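Local coordinates for replicase polyprotein 1a (Avian infectious bronchitis virus, PDB 3LD1) that is of uncertain function as the nsp2a fragment of a coronavirus polyprotein that is cut into non-structural proteins, probably serving viral replication, at residues S211-V216 / V223-G228; M217-V222 / G251-T256; K240-L245 / F258-E263; I268-P273 / G278-E283; A338-G343 / L347-C352. The protein carries 3 engineered substitutions. All coordinates share one frame; numbering follows the deposited sequence.

Contact 1: S211-V216 / V223-G228; sequences SITVVV and VREFAG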
# COMPACT_ATOMS: atom_id res chain seq x y z
N SER A 211 1.53 3.73 5.82
CA SER A 211 2.38 4.68 5.05
C SER A 211 2.37 4.21 3.63
O SER A 211 2.03 3.05 3.35
CB SER A 211 3.80 4.55 5.56
OG SER A 211 4.04 3.15 5.69
N ILE A 212 2.76 5.09 2.73
CA ILE A 212 3.04 4.68 1.34
C ILE A 212 4.49 5.07 1.07
O ILE A 212 4.82 6.25 1.21
CB ILE A 212 1.97 5.30 0.34
CG1 ILE A 212 0.89 4.27 -0.03
CG2 ILE A 212 2.58 5.86 -0.96
CD1 ILE A 212 -0.09 4.00 1.04
N THR A 213 5.32 4.07 0.73
CA THR A 213 6.77 4.26 0.46
C THR A 213 7.05 3.95 -0.97
O THR A 213 6.95 2.77 -1.37
CB THR A 213 7.65 3.23 1.21
OG1 THR A 213 7.05 2.94 2.44
CG2 THR A 213 9.09 3.76 1.47
N VAL A 214 7.45 4.96 -1.71
CA VAL A 214 7.95 4.79 -3.08
C VAL A 214 9.47 4.51 -3.13
O VAL A 214 10.27 5.18 -2.47
CB VAL A 214 7.58 6.03 -3.86
CG1 VAL A 214 8.27 6.08 -5.19
CG2 VAL A 214 6.03 6.05 -4.09
N VAL A 215 9.89 3.51 -3.89
CA VAL A 215 11.33 3.24 -4.06
C VAL A 215 11.63 3.03 -5.52
O VAL A 215 10.67 2.98 -6.32
CB VAL A 215 11.82 1.96 -3.32
CG1 VAL A 215 11.65 2.11 -1.79
CG2 VAL A 215 11.11 0.74 -3.89
N VAL A 216 12.92 2.87 -5.89
CA VAL A 216 13.19 2.44 -7.26
C VAL A 216 13.82 1.09 -7.30
O VAL A 216 14.83 0.86 -6.65
CB VAL A 216 14.08 3.37 -7.97
CG1 VAL A 216 14.40 2.79 -9.35
CG2 VAL A 216 13.41 4.74 -8.10
N VAL A 223 5.57 1.07 -5.54
CA VAL A 223 5.00 1.40 -4.25
C VAL A 223 5.15 0.13 -3.45
O VAL A 223 4.51 -0.89 -3.77
CB VAL A 223 3.53 1.77 -4.40
CG1 VAL A 223 2.80 1.67 -3.08
CG2 VAL A 223 3.40 3.15 -4.90
N ARG A 224 6.07 0.15 -2.49
CA ARG A 224 6.31 -1.03 -1.65
C ARG A 224 4.98 -1.64 -1.21
O ARG A 224 4.74 -2.81 -1.46
CB ARG A 224 7.13 -0.64 -0.42
CG ARG A 224 8.64 -0.34 -0.76
CD ARG A 224 9.55 -1.44 -0.15
NE ARG A 224 10.16 -0.90 1.06
CZ ARG A 224 11.41 -0.46 1.13
NH1 ARG A 224 12.21 -0.55 0.03
NH2 ARG A 224 11.87 0.05 2.27
N GLU A 225 4.09 -0.84 -0.62
CA GLU A 225 2.91 -1.39 0.05
C GLU A 225 1.90 -2.18 -0.81
O GLU A 225 1.21 -3.04 -0.30
CB GLU A 225 2.21 -0.33 0.89
CG GLU A 225 3.09 0.20 2.01
CD GLU A 225 4.09 1.25 1.53
OE1 GLU A 225 4.02 1.75 0.39
OE2 GLU A 225 4.93 1.60 2.36
N PHE A 226 1.82 -1.91 -2.10
CA PHE A 226 1.00 -2.70 -3.01
C PHE A 226 1.65 -3.98 -3.40
O PHE A 226 1.02 -4.75 -4.11
CB PHE A 226 0.82 -1.98 -4.32
CG PHE A 226 0.17 -0.65 -4.19
CD1 PHE A 226 -0.61 -0.35 -3.08
CD2 PHE A 226 0.34 0.33 -5.18
CE1 PHE A 226 -1.24 0.92 -2.95
CE2 PHE A 226 -0.29 1.61 -5.07
CZ PHE A 226 -1.08 1.90 -3.97
N ALA A 227 2.89 -4.21 -2.96
CA ALA A 227 3.67 -5.22 -3.62
C ALA A 227 3.06 -6.59 -3.43
O ALA A 227 2.84 -7.27 -4.40
CB ALA A 227 5.19 -5.20 -3.24
N GLY A 228 2.75 -7.06 -2.25
CA GLY A 228 2.19 -8.43 -2.35
C GLY A 228 0.69 -8.39 -2.13
O GLY A 228 0.24 -8.93 -1.14
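The carboxylate of Glu-225 clasps Thr-213 through both of its oxygens. OE1 of Glu-225 accepts the Thr-213 backbone N-H at 2.7 Å in a nearly straight bond (167°), met on the syn side and 20° out of the carboxylate plane. Beside it, OE2 of Glu-225 takes a short bond of 2.5 Å from Thr-213 OG1 on its syn lone pair. With OG1 set beside its own backbone N (chi1 -34°), threonine offers hydroxyl and amide together, and the two bonds should limit rotation of the carboxylate. One residue back, Arg-224 N donates to Thr-213 O at 3.0 Å, carrying the pairing just past the end of the hairpin. The bent Arg-224 side chain then crosses Val-215 at about a right angle, its NH1 3.3 Å from Val-215 CG1. On the apolar face, Val-214 CG2 lies 4.0 Å from Val-223 CG2 in an antiparallel non-hydrogen-bonded pair, while Val-223 CG1 rests over the centre of the Phe-226 ring. That face packs against two helices: Ile-212 and Val-214 reach Ala-161 of helix 140-162, and Val-223 and Phe-226 meet Asn-235 of helix 232-243, which follows shortly in the chain.

Contact 2: M217-V222 / G251-T256; sequences MERTLV and GAKIFT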
# COMPACT_ATOMS: atom_id res chain seq x y z
N MET A 217 13.21 0.19 -8.06
CA MET A 217 13.74 -1.08 -8.28
C MET A 217 13.70 -1.47 -9.77
O MET A 217 12.64 -1.38 -10.45
CB MET A 217 12.91 -2.09 -7.52
CG MET A 217 12.80 -1.83 -6.02
SD MET A 217 11.71 -3.01 -5.09
CE MET A 217 12.73 -4.49 -4.81
N GLU A 218 14.84 -1.94 -10.25
CA GLU A 218 14.96 -2.40 -11.62
C GLU A 218 14.49 -1.32 -12.59
O GLU A 218 13.80 -1.60 -13.60
CB GLU A 218 14.25 -3.75 -11.79
CG GLU A 218 14.98 -4.91 -11.07
CD GLU A 218 16.47 -4.94 -11.43
OE1 GLU A 218 16.76 -4.96 -12.66
OE2 GLU A 218 17.37 -4.89 -10.52
N ARG A 219 14.88 -0.08 -12.26
CA ARG A 219 14.55 1.12 -13.03
C ARG A 219 13.07 1.39 -13.15
O ARG A 219 12.65 2.04 -14.13
CB ARG A 219 15.13 1.10 -14.42
CG ARG A 219 16.60 0.80 -14.50
CD ARG A 219 17.00 0.27 -15.91
NE ARG A 219 18.42 -0.07 -15.86
CZ ARG A 219 18.95 -1.29 -15.67
NH1 ARG A 219 18.18 -2.42 -15.56
NH2 ARG A 219 20.30 -1.39 -15.59
N THR A 220 12.27 0.95 -12.19
CA THR A 220 10.89 1.42 -12.09
C THR A 220 10.72 1.99 -10.72
O THR A 220 11.38 1.54 -9.76
CB THR A 220 9.82 0.28 -12.12
OG1 THR A 220 10.33 -0.91 -12.72
CG2 THR A 220 8.65 0.71 -12.83
N LEU A 221 9.78 2.95 -10.65
CA LEU A 221 9.16 3.31 -9.40
C LEU A 221 8.32 2.09 -8.98
O LEU A 221 7.81 1.39 -9.82
CB LEU A 221 8.26 4.50 -9.65
CG LEU A 221 8.94 5.88 -9.83
CD1 LEU A 221 8.02 6.97 -10.39
CD2 LEU A 221 9.49 6.36 -8.51
N VAL A 222 8.29 1.78 -7.69
CA VAL A 222 7.36 0.80 -7.16
C VAL A 222 6.84 1.29 -5.81
O VAL A 222 7.52 1.96 -5.11
CB VAL A 222 7.93 -0.65 -7.09
CG1 VAL A 222 9.14 -0.84 -8.02
CG2 VAL A 222 8.20 -1.12 -5.63
N GLY A 251 22.90 3.48 -18.55
CA GLY A 251 22.00 2.37 -18.60
C GLY A 251 20.74 2.67 -17.86
O GLY A 251 20.02 1.76 -17.48
N ALA A 252 20.45 3.94 -17.66
CA ALA A 252 19.22 4.33 -16.98
C ALA A 252 18.11 4.59 -17.97
O ALA A 252 18.35 4.68 -19.18
CB ALA A 252 19.48 5.57 -16.17
N LYS A 253 16.90 4.83 -17.45
CA LYS A 253 15.71 5.00 -18.22
C LYS A 253 15.40 6.45 -18.22
O LYS A 253 15.37 7.04 -17.16
CB LYS A 253 14.56 4.23 -17.54
CG LYS A 253 14.63 2.75 -17.75
CD LYS A 253 14.53 2.43 -19.27
CE LYS A 253 14.57 0.88 -19.54
NZ LYS A 253 14.30 0.72 -21.01
N ILE A 254 15.10 7.06 -19.37
CA ILE A 254 14.90 8.52 -19.34
C ILE A 254 13.45 8.97 -19.40
O ILE A 254 12.65 8.49 -20.19
CB ILE A 254 15.69 9.28 -20.45
CG1 ILE A 254 17.17 8.80 -20.53
CG2 ILE A 254 15.57 10.79 -20.25
CD1 ILE A 254 18.08 9.10 -19.31
N PHE A 255 13.11 9.91 -18.54
CA PHE A 255 11.82 10.52 -18.61
C PHE A 255 12.09 11.91 -18.22
O PHE A 255 12.56 12.13 -17.07
CB PHE A 255 10.88 9.93 -17.55
CG PHE A 255 9.52 10.59 -17.53
CD1 PHE A 255 8.55 10.23 -18.48
CD2 PHE A 255 9.23 11.57 -16.60
CE1 PHE A 255 7.30 10.85 -18.48
CE2 PHE A 255 7.97 12.21 -16.58
CZ PHE A 255 7.00 11.85 -17.51
N THR A 256 11.87 12.85 -19.14
CA THR A 256 11.88 14.26 -18.68
C THR A 256 13.28 14.76 -18.11
O THR A 256 14.32 14.41 -18.63
CB THR A 256 10.76 14.24 -17.72
OG1 THR A 256 9.58 14.22 -18.53
CG2 THR A 256 10.71 15.36 -16.75
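Arg-219, at the turn of segment 217-222, is the residue that reaches Gly-251 and Lys-253, and the chain before it sets its position. Met-217 starts the turn: Met-217 N donates to Thr-220 O, and Thr-220 N returns a bond of 2.9 Å to Met-217 O. Glu-218 and Arg-219 form the corner, both with positive phi. From there the Arg-219 side chain leaves with CG beside its backbone N and runs extended from CG to NE. Its CB packs 3.7 Å from Lys-253 CG, the two side chains crossing at about a right angle. Further out, Arg-219 NE donates to Gly-251 O at 2.9 Å; the bond is bent to 140° at the hydrogen, and the oxygen is tilted 30° from the guanidinium plane. Lys-253 keeps its charge away from the arginine, Arg-219 NE and Lys-253 NZ being 6.6 Å apart, because the lysine bends at chi2 and spends NZ on Asn-247 OD1 and the carbonyls of Glu-243 and Leu-245. Thr-220 turns back toward helix 232-243 and adds a weak OG1 bond to Met-217 O. The arrangement is that of a beta hairpin with a two-residue loop, closed by a type I' turn, whose tip here abuts the edge strand 253-255 of the next sheet.

Contact 3: K240-L245 / F258-E263; sequences KFFEEL and FAFFRE. Engineered in segment 258-263: Phe-258 (natural residue Leu).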
# COMPACT_ATOMS: atom_id res chain seq x y z
N LYS A 240 5.60 -1.23 -16.70
CA LYS A 240 5.46 -1.46 -18.11
C LYS A 240 5.80 -0.14 -18.84
O LYS A 240 6.55 -0.16 -19.80
CB LYS A 240 4.03 -1.90 -18.39
CG LYS A 240 3.87 -2.94 -19.48
CD LYS A 240 2.35 -3.12 -19.91
CE LYS A 240 2.18 -4.24 -21.05
NZ LYS A 240 2.57 -3.76 -22.44
N PHE A 241 5.27 0.99 -18.36
CA PHE A 241 5.61 2.32 -18.86
C PHE A 241 7.10 2.63 -18.71
O PHE A 241 7.66 3.42 -19.46
CB PHE A 241 4.83 3.33 -18.05
CG PHE A 241 5.10 4.80 -18.37
CD1 PHE A 241 6.26 5.45 -17.92
CD2 PHE A 241 4.12 5.59 -18.98
CE1 PHE A 241 6.48 6.90 -18.18
CE2 PHE A 241 4.31 6.99 -19.23
CZ PHE A 241 5.51 7.64 -18.84
N PHE A 242 7.74 2.06 -17.69
CA PHE A 242 9.15 2.34 -17.51
C PHE A 242 9.95 1.50 -18.43
O PHE A 242 10.87 1.99 -19.08
CB PHE A 242 9.59 2.14 -16.07
CG PHE A 242 9.39 3.35 -15.25
CD1 PHE A 242 10.42 4.26 -15.08
CD2 PHE A 242 8.16 3.62 -14.69
CE1 PHE A 242 10.20 5.44 -14.33
CE2 PHE A 242 7.93 4.76 -13.92
CZ PHE A 242 8.93 5.68 -13.73
N GLU A 243 9.56 0.24 -18.50
CA GLU A 243 10.02 -0.69 -19.48
C GLU A 243 10.19 0.01 -20.85
O GLU A 243 11.28 0.04 -21.39
CB GLU A 243 8.99 -1.81 -19.60
CG GLU A 243 9.45 -2.93 -20.46
CD GLU A 243 10.70 -3.62 -19.89
OE1 GLU A 243 11.44 -2.98 -19.09
OE2 GLU A 243 10.94 -4.82 -20.24
N GLU A 244 9.13 0.60 -21.36
CA GLU A 244 9.10 1.15 -22.70
C GLU A 244 9.83 2.49 -22.83
O GLU A 244 9.75 3.19 -23.85
CB GLU A 244 7.63 1.33 -23.10
CG GLU A 244 6.99 -0.02 -23.48
CD GLU A 244 5.52 -0.16 -23.09
OE1 GLU A 244 4.78 0.87 -22.87
OE2 GLU A 244 5.14 -1.36 -23.02
N LEU A 245 10.51 2.86 -21.77
CA LEU A 245 11.07 4.18 -21.75
C LEU A 245 12.48 4.08 -22.40
O LEU A 245 13.09 2.95 -22.43
CB LEU A 245 11.03 4.69 -20.31
CG LEU A 245 10.54 6.12 -19.97
CD1 LEU A 245 9.43 6.71 -20.79
CD2 LEU A 245 10.21 6.29 -18.46
N PHE A 258 14.62 13.61 -15.57
CA PHE A 258 14.89 12.58 -14.58
C PHE A 258 15.56 11.41 -15.19
O PHE A 258 15.33 11.14 -16.37
CB PHE A 258 13.60 12.09 -13.89
CG PHE A 258 12.95 13.13 -13.04
CD1 PHE A 258 11.83 13.81 -13.49
CD2 PHE A 258 13.47 13.43 -11.78
CE1 PHE A 258 11.22 14.80 -12.72
CE2 PHE A 258 12.89 14.41 -10.99
CZ PHE A 258 11.77 15.12 -11.45
N ALA A 259 16.33 10.68 -14.36
CA ALA A 259 16.98 9.40 -14.72
C ALA A 259 16.74 8.32 -13.67
O ALA A 259 16.77 8.59 -12.46
CB ALA A 259 18.45 9.59 -14.91
N PHE A 260 16.58 7.09 -14.14
CA PHE A 260 16.13 6.05 -13.29
C PHE A 260 17.05 4.87 -13.44
O PHE A 260 16.97 4.13 -14.42
CB PHE A 260 14.71 5.66 -13.72
CG PHE A 260 13.68 6.67 -13.35
CD1 PHE A 260 13.39 7.72 -14.19
CD2 PHE A 260 13.00 6.59 -12.14
CE1 PHE A 260 12.45 8.70 -13.81
CE2 PHE A 260 12.07 7.56 -11.74
CZ PHE A 260 11.78 8.61 -12.57
N PHE A 261 17.93 4.74 -12.43
CA PHE A 261 19.00 3.80 -12.41
C PHE A 261 18.51 2.56 -11.69
O PHE A 261 17.33 2.46 -11.36
CB PHE A 261 20.13 4.47 -11.68
CG PHE A 261 20.96 5.36 -12.57
CD1 PHE A 261 20.91 6.73 -12.45
CD2 PHE A 261 21.78 4.81 -13.59
CE1 PHE A 261 21.65 7.56 -13.31
CE2 PHE A 261 22.50 5.62 -14.42
CZ PHE A 261 22.42 7.01 -14.29
N ARG A 262 19.38 1.58 -11.44
CA ARG A 262 18.86 0.27 -10.91
C ARG A 262 17.91 0.49 -9.75
O ARG A 262 16.85 -0.05 -9.72
CB ARG A 262 19.99 -0.70 -10.47
CG ARG A 262 20.18 -1.95 -11.34
CD ARG A 262 21.43 -1.87 -12.19
NE ARG A 262 22.59 -2.72 -11.79
CZ ARG A 262 23.52 -2.40 -10.88
NH1 ARG A 262 23.44 -1.26 -10.15
NH2 ARG A 262 24.54 -3.25 -10.66
N GLU A 263 18.32 1.35 -8.85
CA GLU A 263 17.80 1.43 -7.51
C GLU A 263 17.61 2.81 -7.04
O GLU A 263 17.44 2.97 -5.87
CB GLU A 263 18.79 0.79 -6.54
CG GLU A 263 18.75 -0.72 -6.54
CD GLU A 263 20.04 -1.30 -5.94
OE1 GLU A 263 19.94 -2.32 -5.18
OE2 GLU A 263 21.15 -0.70 -6.23
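A T-shaped aromatic pair joins the last turns of helix 232-243 to strand 258-260, with Phe-242 supplying the edge and Phe-260 the face. The contact is buried and rests on these two rings. Their centroids stand 5.0 Å apart and their planes meet at 72°. Phe-242 leads with one corner: its CE1 sits 3.6 Å above the plane of the Phe-260 ring, close to the ring centre, so that it is almost equally far from all six carbons, the nearest being Phe-260 CD2 at 3.7 Å. CG of Phe-260 stands beside its own backbone N, opposite the carbonyl carbon (chi1 -73°), and this swings the ring off the strand with one face turned to the helix. Leu-221 of strand 220-223 touches both rings, and Thr-220 also packs on Phe-242. The helix ends just beyond the aromatic contact, where Leu-245 N bonds to Phe-242 O at 2.9 Å and Glu-244 is the first residue to leave helical angles. A salt bridge between residues four apart, about one turn of helix, links Lys-240 NZ to Glu-244 OE2 at 3.6 Å. The edge-to-face pair is part of a helix-on-sheet packing, in which the end of helix 232-243 lies against the sheet that holds strands 253-255 and 258-260.

Contact 4: I268-P273 / G278-E283; sequences IVDNIP and GTKGFE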
# COMPACT_ATOMS: atom_id res chain seq x y z
N ILE A 268 18.58 15.09 -13.50
CA ILE A 268 19.69 15.49 -14.29
C ILE A 268 19.73 17.00 -14.22
O ILE A 268 18.76 17.65 -14.53
CB ILE A 268 19.47 15.10 -15.75
CG1 ILE A 268 19.17 13.62 -15.90
CG2 ILE A 268 20.67 15.45 -16.60
CD1 ILE A 268 17.97 13.44 -16.88
N VAL A 269 20.85 17.58 -13.89
CA VAL A 269 20.91 19.02 -13.96
C VAL A 269 21.98 19.44 -14.96
O VAL A 269 23.14 18.90 -14.92
CB VAL A 269 21.13 19.68 -12.57
CG1 VAL A 269 20.81 18.72 -11.39
CG2 VAL A 269 22.49 20.12 -12.41
N ASP A 270 21.59 20.34 -15.88
CA ASP A 270 22.52 20.83 -16.86
C ASP A 270 23.43 21.79 -16.17
O ASP A 270 23.02 22.47 -15.30
CB ASP A 270 21.81 21.55 -17.99
CG ASP A 270 20.85 20.66 -18.79
OD1 ASP A 270 20.07 21.27 -19.55
OD2 ASP A 270 20.88 19.39 -18.69
N ASN A 271 24.68 21.87 -16.60
CA ASN A 271 25.61 22.90 -16.10
C ASN A 271 25.73 22.90 -14.58
O ASN A 271 25.46 23.93 -13.92
CB ASN A 271 25.23 24.29 -16.61
CG ASN A 271 25.19 24.34 -18.09
OD1 ASN A 271 26.22 24.29 -18.73
ND2 ASN A 271 23.99 24.41 -18.66
N ILE A 272 26.11 21.74 -14.02
CA ILE A 272 26.25 21.63 -12.56
C ILE A 272 27.31 22.65 -12.21
O ILE A 272 28.23 22.89 -12.99
CB ILE A 272 26.67 20.28 -12.04
CG1 ILE A 272 28.13 20.01 -12.40
CG2 ILE A 272 25.73 19.17 -12.57
CD1 ILE A 272 28.44 18.61 -12.50
N PRO A 273 27.10 23.34 -11.11
CA PRO A 273 27.94 24.44 -10.77
C PRO A 273 29.28 23.86 -10.49
O PRO A 273 29.37 22.70 -10.04
CB PRO A 273 27.32 24.97 -9.47
CG PRO A 273 25.89 24.45 -9.50
CD PRO A 273 26.01 23.13 -10.14
N GLY A 278 28.41 23.03 -19.44
CA GLY A 278 27.79 21.96 -20.21
C GLY A 278 27.98 20.63 -19.55
O GLY A 278 27.51 19.64 -20.07
N THR A 279 28.67 20.61 -18.40
CA THR A 279 28.77 19.39 -17.59
C THR A 279 27.43 19.09 -16.94
O THR A 279 26.85 19.95 -16.31
CB THR A 279 29.81 19.55 -16.46
OG1 THR A 279 31.07 19.98 -16.99
CG2 THR A 279 30.03 18.20 -15.77
N LYS A 280 26.98 17.85 -16.99
CA LYS A 280 25.76 17.47 -16.33
C LYS A 280 26.00 16.66 -15.09
O LYS A 280 26.98 15.92 -15.03
CB LYS A 280 24.94 16.57 -17.26
CG LYS A 280 24.38 17.27 -18.45
CD LYS A 280 23.63 16.29 -19.41
CE LYS A 280 22.85 17.09 -20.45
NZ LYS A 280 21.61 16.28 -20.84
N GLY A 281 25.04 16.70 -14.16
CA GLY A 281 25.15 15.85 -12.99
C GLY A 281 23.84 15.29 -12.48
O GLY A 281 22.77 15.49 -13.05
N PHE A 282 23.93 14.57 -11.37
CA PHE A 282 22.75 13.94 -10.85
C PHE A 282 22.47 14.37 -9.42
O PHE A 282 23.41 14.66 -8.65
CB PHE A 282 22.90 12.44 -10.92
CG PHE A 282 23.43 11.90 -12.26
CD1 PHE A 282 22.64 11.94 -13.43
CD2 PHE A 282 24.73 11.32 -12.34
CE1 PHE A 282 23.11 11.38 -14.61
CE2 PHE A 282 25.21 10.78 -13.52
CZ PHE A 282 24.39 10.78 -14.66
N GLU A 283 21.16 14.48 -9.11
CA GLU A 283 20.62 14.73 -7.73
C GLU A 283 19.56 13.70 -7.36
O GLU A 283 18.43 13.76 -7.92
CB GLU A 283 19.94 16.09 -7.62
CG GLU A 283 20.79 17.25 -7.13
CD GLU A 283 20.09 18.62 -7.38
OE1 GLU A 283 20.79 19.61 -7.73
OE2 GLU A 283 18.84 18.70 -7.30
O HOH W 1 24.73 20.62 -19.60
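Lys-280 lies along Ile-268, Val-269 and Asp-270 across the beta hairpin of strands 265-269 and 281-285, where the chain leaves the sheet for its connecting loop. Its CB is 3.8 Å from Val-269 O, and Lys-280 CG is about equally far, 4.1 Å, from Val-269 O and Asp-270 OD2. Next, CD meets the methyl of Ile-268, with Lys-280 CD 4.2 Å from Ile-268 CG2. CE of Lys-280 comes to 3.5 Å from Asp-270 OD2. Only at chi4 does the chain bend, and NZ ends in a long salt bridge, 3.9 Å from the same Asp-270 OD2. The two side chains run side by side and point the same way, their charges probably steadying each other at the surface of the hairpin.

Behind them, Val-269 and Gly-281 form the antiparallel hydrogen-bonded pair with two reciprocal backbone bonds. Beyond the strand, Ile-272 N donates to Thr-279 O, and Ile-272 CD1 packs 3.7 Å from Thr-279 CG2. Ile-272 also touches Leu-326 of strand 325-332, while the Phe-282 ring meets His-325 with the planes about 15° apart, so the hairpin leans on the neighbouring sheet. The loop is drawn shut at its mouth by a side chain: Asn-271 OD1 accepts Gly-278 N at 2.6 Å, bent at the hydrogen to 134° and tilted 25° from the amide carbonyl plane.

Contact 5: A338-G343 / L347-C352; sequences AAPLSG and LHDVHC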
# COMPACT_ATOMS: atom_id res chain seq x y z
N ALA A 338 33.66 3.39 -12.90
CA ALA A 338 32.88 4.60 -12.77
C ALA A 338 31.47 4.28 -12.27
O ALA A 338 30.93 3.16 -12.53
CB ALA A 338 32.80 5.33 -14.09
N ALA A 339 30.88 5.28 -11.60
CA ALA A 339 29.52 5.14 -11.10
C ALA A 339 28.76 6.46 -11.08
O ALA A 339 29.39 7.57 -11.09
CB ALA A 339 29.51 4.50 -9.73
N PRO A 340 27.40 6.36 -11.11
CA PRO A 340 26.63 7.64 -11.00
C PRO A 340 26.85 8.26 -9.64
O PRO A 340 27.02 7.54 -8.69
CB PRO A 340 25.18 7.24 -11.29
CG PRO A 340 25.26 5.83 -11.90
CD PRO A 340 26.53 5.20 -11.29
N LEU A 341 26.94 9.58 -9.57
CA LEU A 341 27.21 10.26 -8.31
C LEU A 341 26.23 11.38 -8.06
O LEU A 341 25.95 12.15 -8.98
CB LEU A 341 28.62 10.89 -8.38
CG LEU A 341 29.32 11.62 -7.21
CD1 LEU A 341 29.46 10.75 -5.96
CD2 LEU A 341 30.72 12.29 -7.55
N SER A 342 25.80 11.52 -6.80
CA SER A 342 25.02 12.69 -6.36
C SER A 342 25.65 13.18 -5.06
O SER A 342 25.64 12.42 -4.07
CB SER A 342 23.60 12.22 -6.13
OG SER A 342 22.87 13.15 -5.37
N GLY A 343 26.23 14.40 -5.05
CA GLY A 343 26.93 14.89 -3.85
C GLY A 343 28.03 13.86 -3.55
O GLY A 343 28.93 13.67 -4.38
N LEU A 347 25.89 5.62 -6.65
CA LEU A 347 24.89 4.60 -6.91
C LEU A 347 25.54 3.33 -7.42
O LEU A 347 26.67 3.37 -7.85
CB LEU A 347 24.02 5.11 -8.01
CG LEU A 347 22.75 5.89 -7.73
CD1 LEU A 347 22.66 6.78 -6.42
CD2 LEU A 347 22.52 6.67 -8.93
N HIS A 348 24.84 2.20 -7.41
CA HIS A 348 25.59 1.00 -7.77
C HIS A 348 25.58 0.63 -9.30
O HIS A 348 25.81 -0.54 -9.64
CB HIS A 348 25.17 -0.18 -6.92
CG HIS A 348 25.21 0.07 -5.45
ND1 HIS A 348 24.33 -0.51 -4.58
CD2 HIS A 348 26.05 0.82 -4.70
CE1 HIS A 348 24.62 -0.14 -3.34
NE2 HIS A 348 25.64 0.69 -3.39
N ASP A 349 25.35 1.58 -10.21
CA ASP A 349 25.42 1.19 -11.61
C ASP A 349 26.82 1.16 -12.19
O ASP A 349 27.15 1.94 -13.10
CB ASP A 349 24.47 1.99 -12.43
CG ASP A 349 23.09 1.92 -11.88
OD1 ASP A 349 22.89 2.53 -10.82
OD2 ASP A 349 22.21 1.23 -12.44
N VAL A 350 27.64 0.23 -11.69
CA VAL A 350 29.04 0.29 -11.93
C VAL A 350 29.40 -0.04 -13.38
O VAL A 350 29.01 -1.07 -13.88
CB VAL A 350 29.82 -0.61 -10.94
CG1 VAL A 350 31.34 -0.43 -11.17
CG2 VAL A 350 29.52 -0.23 -9.51
N HIS A 351 30.14 0.86 -14.05
CA HIS A 351 30.72 0.58 -15.36
C HIS A 351 32.27 0.47 -15.36
O HIS A 351 32.94 1.13 -14.57
CB HIS A 351 30.24 1.62 -16.37
CG HIS A 351 28.76 1.56 -16.67
ND1 HIS A 351 27.79 1.75 -15.70
CD2 HIS A 351 28.08 1.35 -17.83
CE1 HIS A 351 26.59 1.64 -16.25
NE2 HIS A 351 26.73 1.36 -17.54
N CYS A 352 32.84 -0.35 -16.24
CA CYS A 352 34.28 -0.44 -16.34
C CYS A 352 34.86 0.77 -17.00
O CYS A 352 34.23 1.37 -17.90
CB CYS A 352 34.68 -1.61 -17.19
SG CYS A 352 34.02 -3.16 -16.63
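Strand residues Ala-338 and Pro-340 pair with His-351 and Leu-347, so that five residues on one side, 347-351, face only three on the other. The surplus is taken up by an inverse gamma turn centred on Asp-349, closed by a weak bond from Val-350 N to His-348 O, which interrupts strand 345-355 in the middle of its hairpin with strand 335-342. Regular pairing holds at both ends of the interruption. Ala-338 N donates to His-351 O at 2.9 Å with an angle of 171°, and His-351 N returns a bond of the same length to Ala-338 O, both lying in the carbonyl planes. At the other end Leu-347 N gives its hydrogen to Pro-340 O at 3.0 Å, again nearly straight, although tilted from the carbonyl plane.

Between them the Pro-340 ring packs against the inside of the turn. Its CB lies 3.6 Å from Leu-347 CD2, and its CG 4.0 Å from Asp-349 CB, each side chain crossing the ring at about a right angle. His-351 probably steadies the turn as well: with CG set beside the backbone N (chi1 -67°), ND1 reaches back to Asp-349 O at 2.7 Å. The oxygen lies in the imidazole plane, yet the donor stands 40° above the carbonyl plane. Asp-349 OD2 meanwhile accepts Arg-262 N, tying the turn to the loop after strand 258-260.

Proline has no N-H to give a partner strand, so the gamma turn facing it wastes no N-H of Pro-340, and the bond from ND1 implies that this nitrogen of His-351 carries a proton.

The five contacts run in a chain from the helical part of the molecule into its beta-rich end. Contact 1 and contact 2 share the hairpin 214-217/220-223, joined by Val-215 O and Val-222 N at 3.0 Å. Contacts 2 and 3 practically coincide, their centres 2 Å apart, with Lys-253 N bonded to Phe-260 O at 3.1 Å. From there the four-stranded sheet leads to contact 4, about 19 Å from contact 3 between centres. Contact 5 belongs to the neighbouring six-stranded sheet and touches contact 4 where Phe-282 packs on Pro-340 and Leu-341. Contacts 1 and 4 are farthest apart, their centres 29 Å from each other.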